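GTPase-activating protein GYP1 (Saccharomyces cerevisiae, PDB 1FKM) stimulates GTP hydrolysis by Ypt/Rab GTPases such as YPT1 and YPT7, its TBC-type Rab-GAP domain supplying an arginine and a glutamine finger in trans. Local coordinates at residues T190-Y193 with G199-R202; K10-L15 with K36-V41; H74-Q79 with I116-A121. All blocks are in the same frame, centred on the assembly; numbering follows the deposited sequence.

Contact 1 of 3, residues T190-Y193 with G199-R202; sequences TDNY and GILR
Asp191 and Asn192 belong to the loop between helix 168-186 and helix 198-214 of the all-helical TBC (Rab-GAP) domain, and they fold back onto the first turn of the later helix, meeting Gly199, Ile200 and Arg202. The polar half of the contact is an end-on, two-pronged salt bridge. Arg202 NH1 donates to Asp191 OD2 at 2.6 Å, and Arg202 NH2 to Asp191 OD1 at 2.8 Å. Both oxygens are met on their syn sides, though somewhat out of the carboxylate plane, and the carboxylate and guanidinium planes differ by only 10°. Extended through its first two torsions, the arginine chain bends at chi3 (62°), which turns the guanidinium back to the loop. Replacing Asp191 by an alanine would probably leave Arg202 NH1 and NH2 without these acceptors and the end of the arginine free to swing away. The backbone adds a bond from Gly199 N to Asp191 O of 2.8 Å. Gly199 brings its backbone close to the Asn192 amide, with ND2 3.2 Å from Gly199 CA; a side chain at this position would run into that amide. The amide oxygen of Asn192 accepts from Asn325. Ile200, which also packs on Phe234 and Met237 and lies about 11 Å, side chain to side chain, from the glutamine finger Gln131, crosses Asn192 at about a right angle, its CD1 3.7 Å from Asn192 CB.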
ATOM      1  N   THR A 190       3.045   6.578  11.423  1.00 25.17           N
ATOM      2  CA  THR A 190       2.818   5.924  12.705  1.00 25.72           C
ATOM      3  C   THR A 190       1.541   6.324  13.432  1.00 24.59           C
ATOM      4  O   THR A 190       0.754   5.459  13.825  1.00 23.71           O
ATOM      5  CB  THR A 190       4.013   6.157  13.655  1.00 27.48           C
ATOM      6  OG1 THR A 190       5.216   5.725  13.009  1.00 27.90           O
ATOM      7  CG2 THR A 190       3.831   5.373  14.953  1.00 28.58           C
ATOM      8  N   ASP A 191       1.315   7.624  13.596  1.00 21.52           N
ATOM      9  CA  ASP A 191       0.140   8.071  14.335  1.00 24.27           C
ATOM     10  C   ASP A 191      -1.193   7.841  13.636  1.00 21.33           C
ATOM     11  O   ASP A 191      -2.252   8.099  14.212  1.00 18.42           O
ATOM     12  CB  ASP A 191       0.309   9.538  14.760  1.00 48.48           C
ATOM     13  CG  ASP A 191      -0.325  10.510  13.799  1.00 53.70           C
ATOM     14  OD1 ASP A 191      -0.094  10.394  12.580  1.00 55.88           O
ATOM     15  OD2 ASP A 191      -1.050  11.407  14.277  1.00 60.67           O
ATOM     16  N   ASN A 192      -1.156   7.338  12.405  1.00 19.17           N
ATOM     17  CA  ASN A 192      -2.404   7.036  11.701  1.00 20.12           C
ATOM     18  C   ASN A 192      -3.022   5.803  12.353  1.00 20.88           C
ATOM     19  O   ASN A 192      -4.240   5.600  12.302  1.00 20.22           O
ATOM     20  CB  ASN A 192      -2.160   6.711  10.220  1.00 22.07           C
ATOM     21  CG  ASN A 192      -1.969   7.946   9.363  1.00 24.41           C
ATOM     22  OD1 ASN A 192      -2.010   7.870   8.129  1.00 29.66           O
ATOM     23  ND2 ASN A 192      -1.750   9.084  10.002  1.00 21.93           N
ATOM     24  N   TYR A 193      -2.185   4.981  12.979  1.00 23.46           N
ATOM     25  CA  TYR A 193      -2.688   3.753  13.578  1.00 25.12           C
ATOM     26  C   TYR A 193      -2.600   3.574  15.092  1.00 27.40           C
ATOM     27  O   TYR A 193      -2.981   2.527  15.606  1.00 28.66           O
ATOM     28  CB  TYR A 193      -2.056   2.554  12.869  1.00 23.77           C
ATOM     29  CG  TYR A 193      -2.338   2.580  11.383  1.00 23.14           C
ATOM     30  CD1 TYR A 193      -3.595   2.222  10.890  1.00 23.22           C
ATOM     31  CD2 TYR A 193      -1.398   3.082  10.484  1.00 21.06           C
ATOM     32  CE1 TYR A 193      -3.912   2.377   9.541  1.00 23.83           C
ATOM     33  CE2 TYR A 193      -1.706   3.242   9.127  1.00 23.72           C
ATOM     34  CZ  TYR A 193      -2.968   2.891   8.671  1.00 24.54           C
ATOM     35  OH  TYR A 193      -3.304   3.097   7.354  1.00 27.57           O
ATOM     36  N   GLY A 199      -3.816  10.391  13.570  1.00 22.06           N
ATOM     37  CA  GLY A 199      -3.266  10.703  12.264  1.00 22.88           C
ATOM     38  C   GLY A 199      -4.311  10.727  11.162  1.00 22.86           C
ATOM     39  O   GLY A 199      -4.248  11.557  10.260  1.00 23.07           O
ATOM     40  N   ILE A 200      -5.268   9.808  11.224  1.00 23.90           N
ATOM     41  CA  ILE A 200      -6.323   9.747  10.223  1.00 23.18           C
ATOM     42  C   ILE A 200      -7.272  10.933  10.377  1.00 23.51           C
ATOM     43  O   ILE A 200      -7.675  11.544   9.383  1.00 22.20           O
ATOM     44  CB  ILE A 200      -7.150   8.450  10.336  1.00 23.71           C
ATOM     45  CG1 ILE A 200      -6.253   7.221  10.135  1.00 24.43           C
ATOM     46  CG2 ILE A 200      -8.287   8.475   9.306  1.00 20.61           C
ATOM     47  CD1 ILE A 200      -5.513   7.188   8.820  1.00 24.32           C
ATOM     48  N   LEU A 201      -7.638  11.254  11.619  1.00 21.32           N
ATOM     49  CA  LEU A 201      -8.535  12.381  11.864  1.00 23.00           C
ATOM     50  C   LEU A 201      -7.896  13.674  11.370  1.00 23.83           C
ATOM     51  O   LEU A 201      -8.579  14.550  10.832  1.00 24.12           O
ATOM     52  CB  LEU A 201      -8.874  12.493  13.357  1.00 27.19           C
ATOM     53  CG  LEU A 201      -9.727  11.349  13.922  1.00 29.86           C
ATOM     54  CD1 LEU A 201      -9.932  11.530  15.426  1.00 30.53           C
ATOM     55  CD2 LEU A 201     -11.071  11.321  13.206  1.00 32.61           C
ATOM     56  N   ARG A 202      -6.582  13.792  11.541  1.00 23.41           N
ATOM     57  CA  ARG A 202      -5.860  14.978  11.089  1.00 24.61           C
ATOM     58  C   ARG A 202      -5.849  15.025   9.557  1.00 24.43           C
ATOM     59  O   ARG A 202      -5.959  16.093   8.959  1.00 23.60           O
ATOM     60  CB  ARG A 202      -4.424  14.947  11.617  1.00 29.82           C
ATOM     61  CG  ARG A 202      -3.610  16.188  11.296  1.00 33.31           C
ATOM     62  CD  ARG A 202      -2.209  16.089  11.886  1.00 35.31           C
ATOM     63  NE  ARG A 202      -1.457  14.969  11.324  1.00 37.51           N
ATOM     64  CZ  ARG A 202      -1.040  13.915  12.022  1.00 39.42           C
ATOM     65  NH1 ARG A 202      -1.300  13.829  13.322  1.00 38.69           N
ATOM     66  NH2 ARG A 202      -0.363  12.947  11.419  1.00 37.81           N
TER

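Contact 2 of 3, residues K10-L15 with K36-V41; sequences KFDNIL and KIHRPV
Phe11, Asp12 and Leu15 of helix 4-15 meet a single flat group, the imidazole of His38, at the approach to helix 39-46, and each comes to it from a different direction. Phe11 comes over a face: its CB lies 3.7 Å from the centroid of the His38 ring, a CH-pi contact placed toward the ND1 rim, with Phe11 CB 3.4 Å from His38 ND1. The opposite face carries CG2 of Ile37, the preceding residue, so the imidazole is sandwiched between two aliphatic groups. The Phe11 ring itself runs on past the histidine. The two planes are near parallel, at 20°, but with centroids 5.7 Å apart the rings barely overlap, and the phenyl instead packs on Ile29, Ser30 and Pro35. Asp12 takes the edge. His38 NE2 donates to Asp12 OD1 at 2.9 Å, the oxygen lying in the ring plane, whereas the nitrogen stands well above the carboxylate plane; the two planes are 71° apart. Leu15 slides past in the opposite sense and sets CD1 3.6 Å from His38 CD2, and it continues the packing on Val42 and Leu45 of helix 39-46. His38 CG lies anti to its own carbonyl carbon (chi1 -75°), an orientation that sends the ring across to the first helix. Chemically, Asp12 OD1 is shared, since it also forms a salt bridge with Lys16 NZ, and that lysine would be expected to draw some charge away from the histidine bond. His38 ND1 is buried here with no partner in the model, which is consistent with a neutral imidazole carrying its proton on NE2.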
ATOM      1  N   LYS A  10      15.886  -0.017 -19.648  1.00 26.24           N
ATOM      2  CA  LYS A  10      16.329   1.167 -18.912  1.00 26.93           C
ATOM      3  C   LYS A  10      16.469   0.830 -17.432  1.00 24.48           C
ATOM      4  O   LYS A  10      17.431   1.232 -16.784  1.00 23.18           O
ATOM      5  CB  LYS A  10      15.330   2.313 -19.090  1.00 41.91           C
ATOM      6  CG  LYS A  10      15.221   2.824 -20.520  1.00 47.29           C
ATOM      7  CD  LYS A  10      14.260   3.998 -20.616  1.00 50.29           C
ATOM      8  CE  LYS A  10      14.756   5.190 -19.807  1.00 53.85           C
ATOM      9  NZ  LYS A  10      13.800   6.335 -19.846  1.00 59.08           N
ATOM     10  N   PHE A  11      15.505   0.093 -16.890  1.00 23.23           N
ATOM     11  CA  PHE A  11      15.584  -0.292 -15.487  1.00 22.98           C
ATOM     12  C   PHE A  11      16.740  -1.271 -15.287  1.00 24.74           C
ATOM     13  O   PHE A  11      17.450  -1.200 -14.288  1.00 24.68           O
ATOM     14  CB  PHE A  11      14.271  -0.933 -15.022  1.00 23.07           C
ATOM     15  CG  PHE A  11      13.213   0.060 -14.632  1.00 22.81           C
ATOM     16  CD1 PHE A  11      12.434   0.691 -15.598  1.00 19.95           C
ATOM     17  CD2 PHE A  11      13.004   0.371 -13.289  1.00 20.19           C
ATOM     18  CE1 PHE A  11      11.459   1.618 -15.231  1.00 22.14           C
ATOM     19  CE2 PHE A  11      12.035   1.295 -12.912  1.00 21.54           C
ATOM     20  CZ  PHE A  11      11.258   1.922 -13.882  1.00 19.54           C
ATOM     21  N   ASP A  12      16.936  -2.174 -16.246  1.00 25.83           N
ATOM     22  CA  ASP A  12      18.019  -3.152 -16.148  1.00 28.26           C
ATOM     23  C   ASP A  12      19.385  -2.489 -15.968  1.00 27.46           C
ATOM     24  O   ASP A  12      20.173  -2.905 -15.121  1.00 27.55           O
ATOM     25  CB  ASP A  12      18.064  -4.048 -17.394  1.00 46.06           C
ATOM     26  CG  ASP A  12      16.961  -5.090 -17.409  1.00 51.94           C
ATOM     27  OD1 ASP A  12      16.750  -5.749 -16.371  1.00 53.97           O
ATOM     28  OD2 ASP A  12      16.314  -5.260 -18.464  1.00 56.69           O
ATOM     29  N   ASN A  13      19.665  -1.467 -16.769  1.00 27.97           N
ATOM     30  CA  ASN A  13      20.946  -0.777 -16.675  1.00 30.22           C
ATOM     31  C   ASN A  13      21.097   0.042 -15.399  1.00 29.11           C
ATOM     32  O   ASN A  13      22.210   0.377 -15.001  1.00 30.91           O
ATOM     33  CB  ASN A  13      21.171   0.101 -17.907  1.00 36.05           C
ATOM     34  CG  ASN A  13      21.420  -0.722 -19.161  1.00 37.57           C
ATOM     35  OD1 ASN A  13      22.194  -1.680 -19.140  1.00 40.96           O
ATOM     36  ND2 ASN A  13      20.769  -0.354 -20.255  1.00 37.87           N
ATOM     37  N   ILE A  14      19.982   0.365 -14.755  1.00 27.61           N
ATOM     38  CA  ILE A  14      20.035   1.109 -13.504  1.00 26.00           C
ATOM     39  C   ILE A  14      20.262   0.117 -12.369  1.00 26.75           C
ATOM     40  O   ILE A  14      21.008   0.385 -11.426  1.00 26.42           O
ATOM     41  CB  ILE A  14      18.712   1.871 -13.233  1.00 25.75           C
ATOM     42  CG1 ILE A  14      18.579   3.046 -14.204  1.00 26.70           C
ATOM     43  CG2 ILE A  14      18.674   2.367 -11.784  1.00 25.21           C
ATOM     44  CD1 ILE A  14      17.284   3.833 -14.051  1.00 24.75           C
ATOM     45  N   LEU A  15      19.643  -1.050 -12.494  1.00 23.85           N
ATOM     46  CA  LEU A  15      19.719  -2.075 -11.462  1.00 28.00           C
ATOM     47  C   LEU A  15      20.837  -3.111 -11.555  1.00 32.54           C
ATOM     48  O   LEU A  15      21.313  -3.596 -10.528  1.00 32.98           O
ATOM     49  CB  LEU A  15      18.382  -2.813 -11.399  1.00 27.23           C
ATOM     50  CG  LEU A  15      17.150  -1.953 -11.124  1.00 25.98           C
ATOM     51  CD1 LEU A  15      15.897  -2.795 -11.300  1.00 24.54           C
ATOM     52  CD2 LEU A  15      17.227  -1.374  -9.708  1.00 25.00           C
ATOM     53  N   LYS A  36       6.419  -4.592 -14.460  1.00 22.32           N
ATOM     54  CA  LYS A  36       6.078  -5.626 -13.488  1.00 25.59           C
ATOM     55  C   LYS A  36       7.229  -6.548 -13.091  1.00 24.32           C
ATOM     56  O   LYS A  36       7.361  -6.903 -11.920  1.00 23.77           O
ATOM     57  CB  LYS A  36       4.885  -6.459 -13.981  1.00 34.08           C
ATOM     58  CG  LYS A  36       5.094  -7.184 -15.298  1.00 40.96           C
ATOM     59  CD  LYS A  36       3.884  -8.049 -15.625  1.00 47.96           C
ATOM     60  CE  LYS A  36       4.045  -8.792 -16.946  1.00 50.68           C
ATOM     61  NZ  LYS A  36       4.097  -7.858 -18.104  1.00 57.46           N
ATOM     62  N   ILE A  37       8.074  -6.930 -14.038  1.00 23.96           N
ATOM     63  CA  ILE A  37       9.179  -7.821 -13.700  1.00 23.83           C
ATOM     64  C   ILE A  37      10.170  -7.190 -12.705  1.00 24.33           C
ATOM     65  O   ILE A  37      10.850  -7.899 -11.961  1.00 22.41           O
ATOM     66  CB  ILE A  37       9.937  -8.278 -14.969  1.00 32.16           C
ATOM     67  CG1 ILE A  37      10.936  -9.377 -14.602  1.00 34.71           C
ATOM     68  CG2 ILE A  37      10.653  -7.097 -15.619  1.00 32.40           C
ATOM     69  CD1 ILE A  37      11.644  -9.981 -15.793  1.00 41.04           C
ATOM     70  N   HIS A  38      10.229  -5.862 -12.669  1.00 20.66           N
ATOM     71  CA  HIS A  38      11.153  -5.169 -11.768  1.00 21.19           C
ATOM     72  C   HIS A  38      10.571  -4.710 -10.439  1.00 19.55           C
ATOM     73  O   HIS A  38      11.320  -4.333  -9.538  1.00 18.68           O
ATOM     74  CB  HIS A  38      11.756  -3.947 -12.468  1.00 25.03           C
ATOM     75  CG  HIS A  38      12.802  -4.290 -13.479  1.00 25.92           C
ATOM     76  ND1 HIS A  38      12.703  -3.925 -14.804  1.00 27.89           N
ATOM     77  CD2 HIS A  38      13.964  -4.971 -13.361  1.00 25.42           C
ATOM     78  CE1 HIS A  38      13.760  -4.370 -15.460  1.00 25.49           C
ATOM     79  NE2 HIS A  38      14.541  -5.007 -14.607  1.00 28.85           N
ATOM     80  N   ARG A  39       9.252  -4.738 -10.297  1.00 20.44           N
ATOM     81  CA  ARG A  39       8.657  -4.264  -9.052  1.00 20.03           C
ATOM     82  C   ARG A  39       9.200  -4.828  -7.744  1.00 19.60           C
ATOM     83  O   ARG A  39       9.473  -4.068  -6.816  1.00 21.99           O
ATOM     84  CB  ARG A  39       7.134  -4.423  -9.078  1.00 23.29           C
ATOM     85  CG  ARG A  39       6.442  -3.361  -9.909  1.00 24.11           C
ATOM     86  CD  ARG A  39       4.972  -3.209  -9.525  1.00 23.87           C
ATOM     87  NE  ARG A  39       4.344  -2.123 -10.269  1.00 22.16           N
ATOM     88  CZ  ARG A  39       3.569  -2.286 -11.336  1.00 24.05           C
ATOM     89  NH1 ARG A  39       3.311  -3.503 -11.800  1.00 25.18           N
ATOM     90  NH2 ARG A  39       3.052  -1.226 -11.941  1.00 24.55           N
ATOM     91  N   PRO A  40       9.351  -6.156  -7.634  1.00 18.96           N
ATOM     92  CA  PRO A  40       9.868  -6.699  -6.374  1.00 20.90           C
ATOM     93  C   PRO A  40      11.134  -5.988  -5.899  1.00 22.44           C
ATOM     94  O   PRO A  40      11.164  -5.421  -4.805  1.00 22.05           O
ATOM     95  CB  PRO A  40      10.115  -8.166  -6.713  1.00 17.80           C
ATOM     96  CG  PRO A  40       9.006  -8.455  -7.688  1.00 17.27           C
ATOM     97  CD  PRO A  40       9.061  -7.241  -8.588  1.00 17.22           C
ATOM     98  N   VAL A  41      12.167  -6.009  -6.732  1.00 21.02           N
ATOM     99  CA  VAL A  41      13.431  -5.370  -6.383  1.00 20.24           C
ATOM    100  C   VAL A  41      13.321  -3.860  -6.184  1.00 18.87           C
ATOM    101  O   VAL A  41      13.783  -3.327  -5.174  1.00 19.30           O
ATOM    102  CB  VAL A  41      14.502  -5.650  -7.452  1.00 24.99           C
ATOM    103  CG1 VAL A  41      15.739  -4.801  -7.191  1.00 27.31           C
ATOM    104  CG2 VAL A  41      14.876  -7.124  -7.425  1.00 30.36           C
TER

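Contact 3 of 3, residues H74-Q79 with I116-A121; sequences HTFSDQ and ILYLWA
Thr75 OG1 is a buried polar atom with no hydrogen-bonding partner in the model; its nearest neighbour across the contact is a carbon, Tyr118 CE2, at 3.3 Å. The Tyr118 hydroxyl does not supply a partner: OG1 and OH are 3.6 Å apart, and no bond is made. Van der Waals contact therefore carries the interface. The Thr75 hydroxyl stands anti to the backbone N (chi1 -175°), which directs it at the tyrosine and leaves the methyl CG2 between N and the carbonyl carbon. From there CG2 reaches Leu119 CD1 at a loose 4.4 Å. The Thr75 carbonyl oxygen lies at the edge of the Tyr118 ring, in its plane and 3.6 Å from Tyr118 OH.

Phe76 adds an aromatic neighbour. Its ring and that of Tyr118 are almost parallel, at 5°, but they are slid so far along each other that the centroids stand 5.9 Å apart. Little overlap remains, and the nearest atoms are Phe76 CE1 and Tyr118 CE2, 3.9 Å apart. Elsewhere Tyr118 is held by helix 83-93, where Trp87 meets it edge-to-face and Ile90 packs on it. Leu119 turns to Tyr68, Ser71 and Leu72 of helix 57-74 and to Phe179 of helix 168-186. This is loop-on-helix packing within the all-helical TBC domain: the loop leaving helix 57-74 is laid against one flank of helix 107-123, whose aromatic and aliphatic side chains bridge to the helices around it.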
ATOM      1  N   HIS A  74      10.155 -16.596  18.912  1.00 55.73           N
ATOM      2  CA  HIS A  74      10.166 -16.043  20.258  1.00 58.83           C
ATOM      3  C   HIS A  74       8.770 -15.619  20.707  1.00 60.34           C
ATOM      4  O   HIS A  74       8.416 -15.767  21.875  1.00 60.98           O
ATOM      5  CB  HIS A  74      11.112 -14.839  20.311  1.00 67.88           C
ATOM      6  CG  HIS A  74      11.197 -14.189  21.657  1.00 69.76           C
ATOM      7  ND1 HIS A  74      11.716 -14.827  22.763  1.00 70.12           N
ATOM      8  CD2 HIS A  74      10.839 -12.950  22.072  1.00 70.12           C
ATOM      9  CE1 HIS A  74      11.675 -14.010  23.801  1.00 70.12           C
ATOM     10  NE2 HIS A  74      11.146 -12.865  23.409  1.00 70.12           N
ATOM     11  N   THR A  75       7.975 -15.099  19.778  1.00 67.91           N
ATOM     12  CA  THR A  75       6.627 -14.644  20.101  1.00 69.03           C
ATOM     13  C   THR A  75       5.588 -15.766  20.167  1.00 69.89           C
ATOM     14  O   THR A  75       4.398 -15.503  20.357  1.00 70.12           O
ATOM     15  CB  THR A  75       6.144 -13.578  19.090  1.00 70.12           C
ATOM     16  OG1 THR A  75       4.868 -13.074  19.498  1.00 70.12           O
ATOM     17  CG2 THR A  75       6.018 -14.177  17.699  1.00 69.83           C
ATOM     18  N   PHE A  76       6.031 -17.011  20.007  1.00 66.39           N
ATOM     19  CA  PHE A  76       5.118 -18.152  20.065  1.00 66.79           C
ATOM     20  C   PHE A  76       5.343 -19.015  21.300  1.00 67.20           C
ATOM     21  O   PHE A  76       6.459 -19.466  21.562  1.00 67.18           O
ATOM     22  CB  PHE A  76       5.246 -19.027  18.813  1.00 65.40           C
ATOM     23  CG  PHE A  76       4.553 -18.464  17.603  1.00 65.71           C
ATOM     24  CD1 PHE A  76       3.281 -17.911  17.708  1.00 65.72           C
ATOM     25  CD2 PHE A  76       5.160 -18.512  16.353  1.00 65.76           C
ATOM     26  CE1 PHE A  76       2.624 -17.413  16.588  1.00 65.90           C
ATOM     27  CE2 PHE A  76       4.511 -18.017  15.225  1.00 65.65           C
ATOM     28  CZ  PHE A  76       3.240 -17.467  15.343  1.00 65.77           C
ATOM     29  N   SER A  77       4.264 -19.241  22.046  1.00 70.12           N
ATOM     30  CA  SER A  77       4.286 -20.047  23.265  1.00 70.12           C
ATOM     31  C   SER A  77       5.581 -19.893  24.058  1.00 70.12           C
ATOM     32  O   SER A  77       6.165 -20.878  24.513  1.00 70.12           O
ATOM     33  CB  SER A  77       4.049 -21.523  22.924  1.00 70.12           C
ATOM     34  OG  SER A  77       4.973 -21.990  21.954  1.00 70.12           O
ATOM     35  N   ASP A  78       6.021 -18.649  24.223  1.00 69.10           N
ATOM     36  CA  ASP A  78       7.242 -18.363  24.963  1.00 69.82           C
ATOM     37  C   ASP A  78       6.954 -17.437  26.141  1.00 70.12           C
ATOM     38  O   ASP A  78       7.237 -17.774  27.293  1.00 70.12           O
ATOM     39  CB  ASP A  78       8.275 -17.716  24.040  1.00 70.12           C
ATOM     40  CG  ASP A  78       9.571 -17.385  24.756  1.00 70.12           C
ATOM     41  OD1 ASP A  78      10.271 -18.326  25.190  1.00 70.12           O
ATOM     42  OD2 ASP A  78       9.888 -16.182  24.890  1.00 70.12           O
ATOM     43  N   GLN A  79       6.388 -16.272  25.847  1.00 70.12           N
ATOM     44  CA  GLN A  79       6.060 -15.291  26.877  1.00 70.12           C
ATOM     45  C   GLN A  79       4.618 -15.458  27.360  1.00 70.12           C
ATOM     46  O   GLN A  79       3.924 -16.395  26.962  1.00 70.12           O
ATOM     47  CB  GLN A  79       6.262 -13.876  26.328  1.00 70.01           C
ATOM     48  CG  GLN A  79       5.405 -13.568  25.111  1.00 70.12           C
ATOM     49  CD  GLN A  79       5.832 -12.302  24.399  1.00 69.89           C
ATOM     50  OE1 GLN A  79       6.978 -12.179  23.962  1.00 70.12           O
ATOM     51  NE2 GLN A  79       4.911 -11.351  24.272  1.00 69.60           N
ATOM     52  N   ILE A 116       2.459 -12.407   9.634  1.00 18.73           N
ATOM     53  CA  ILE A 116       3.000 -11.079   9.357  1.00 19.57           C
ATOM     54  C   ILE A 116       2.323 -10.008  10.207  1.00 18.73           C
ATOM     55  O   ILE A 116       2.990  -9.200  10.861  1.00 20.15           O
ATOM     56  CB  ILE A 116       2.825 -10.711   7.864  1.00 18.20           C
ATOM     57  CG1 ILE A 116       3.690 -11.633   6.999  1.00 18.22           C
ATOM     58  CG2 ILE A 116       3.202  -9.252   7.645  1.00 18.99           C
ATOM     59  CD1 ILE A 116       3.410 -11.527   5.494  1.00 18.08           C
ATOM     60  N   LEU A 117       0.996 -10.002  10.200  1.00 15.04           N
ATOM     61  CA  LEU A 117       0.256  -9.003  10.955  1.00 15.95           C
ATOM     62  C   LEU A 117       0.404  -9.187  12.453  1.00 17.05           C
ATOM     63  O   LEU A 117       0.458  -8.210  13.200  1.00 16.96           O
ATOM     64  CB  LEU A 117      -1.224  -9.040  10.577  1.00 17.87           C
ATOM     65  CG  LEU A 117      -1.502  -8.668   9.117  1.00 19.16           C
ATOM     66  CD1 LEU A 117      -2.993  -8.802   8.830  1.00 18.72           C
ATOM     67  CD2 LEU A 117      -1.036  -7.247   8.850  1.00 19.23           C
ATOM     68  N   TYR A 118       0.475 -10.440  12.887  1.00 18.01           N
ATOM     69  CA  TYR A 118       0.617 -10.728  14.308  1.00 19.95           C
ATOM     70  C   TYR A 118       1.940 -10.166  14.819  1.00 19.33           C
ATOM     71  O   TYR A 118       1.980  -9.499  15.856  1.00 20.61           O
ATOM     72  CB  TYR A 118       0.568 -12.237  14.551  1.00 20.36           C
ATOM     73  CG  TYR A 118       0.761 -12.626  15.998  1.00 23.24           C
ATOM     74  CD1 TYR A 118      -0.182 -12.279  16.966  1.00 22.61           C
ATOM     75  CD2 TYR A 118       1.896 -13.328  16.402  1.00 26.75           C
ATOM     76  CE1 TYR A 118      -0.000 -12.624  18.309  1.00 27.74           C
ATOM     77  CE2 TYR A 118       2.092 -13.676  17.740  1.00 29.07           C
ATOM     78  CZ  TYR A 118       1.142 -13.321  18.688  1.00 29.95           C
ATOM     79  OH  TYR A 118       1.347 -13.646  20.013  1.00 31.37           O
ATOM     80  N   LEU A 119       3.021 -10.435  14.091  1.00 19.48           N
ATOM     81  CA  LEU A 119       4.334  -9.950  14.503  1.00 21.11           C
ATOM     82  C   LEU A 119       4.381  -8.429  14.555  1.00 20.93           C
ATOM     83  O   LEU A 119       4.943  -7.849  15.487  1.00 21.59           O
ATOM     84  CB  LEU A 119       5.427 -10.470  13.564  1.00 19.04           C
ATOM     85  CG  LEU A 119       6.850 -10.062  13.973  1.00 22.81           C
ATOM     86  CD1 LEU A 119       7.142 -10.552  15.394  1.00 22.88           C
ATOM     87  CD2 LEU A 119       7.856 -10.635  12.987  1.00 21.81           C
ATOM     88  N   TRP A 120       3.795  -7.771  13.556  1.00 20.98           N
ATOM     89  CA  TRP A 120       3.791  -6.311  13.553  1.00 18.78           C
ATOM     90  C   TRP A 120       2.988  -5.798  14.747  1.00 20.20           C
ATOM     91  O   TRP A 120       3.397  -4.848  15.429  1.00 19.10           O
ATOM     92  CB  TRP A 120       3.176  -5.762  12.262  1.00 21.39           C
ATOM     93  CG  TRP A 120       3.242  -4.255  12.193  1.00 19.97           C
ATOM     94  CD1 TRP A 120       4.246  -3.502  11.659  1.00 22.24           C
ATOM     95  CD2 TRP A 120       2.294  -3.330  12.741  1.00 20.60           C
ATOM     96  NE1 TRP A 120       3.984  -2.162  11.841  1.00 22.34           N
ATOM     97  CE2 TRP A 120       2.793  -2.030  12.504  1.00 20.74           C
ATOM     98  CE3 TRP A 120       1.073  -3.473  13.415  1.00 20.37           C
ATOM     99  CZ2 TRP A 120       2.114  -0.879  12.918  1.00 22.05           C
ATOM    100  CZ3 TRP A 120       0.400  -2.329  13.826  1.00 21.60           C
ATOM    101  CH2 TRP A 120       0.923  -1.049  13.577  1.00 20.76           C
ATOM    102  N   ALA A 121       1.840  -6.421  15.001  1.00 19.35           N
ATOM    103  CA  ALA A 121       0.982  -6.003  16.110  1.00 19.69           C
ATOM    104  C   ALA A 121       1.684  -6.157  17.460  1.00 21.54           C
ATOM    105  O   ALA A 121       1.575  -5.291  18.329  1.00 21.98           O
ATOM    106  CB  ALA A 121      -0.314  -6.804  16.097  1.00 23.84           C
TER

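Overall arrangement
From the N terminus the three contacts follow one another in series; none nests in or crosses another. Contact 2 closes the loop through helix 23-30 and ties helix 4-15 to the start of helix 39-46. Contact 3 closes a longer excursion that holds helix 83-93 and the arginine finger Arg96, joining the exit of helix 57-74 to helix 107-123. Gln131 lies between contacts 3 and 1. Contact 1 then closes a short loop leading into helix 198-214. Contacts 1 and 2 lie on opposite sides of the chain centre, their centres 33 Å apart. Contacts 1 and 3 approach to about 5 Å between nearest atoms without touching, and helix 168-186, which packs on Trp120, leads into the loop of contact 1.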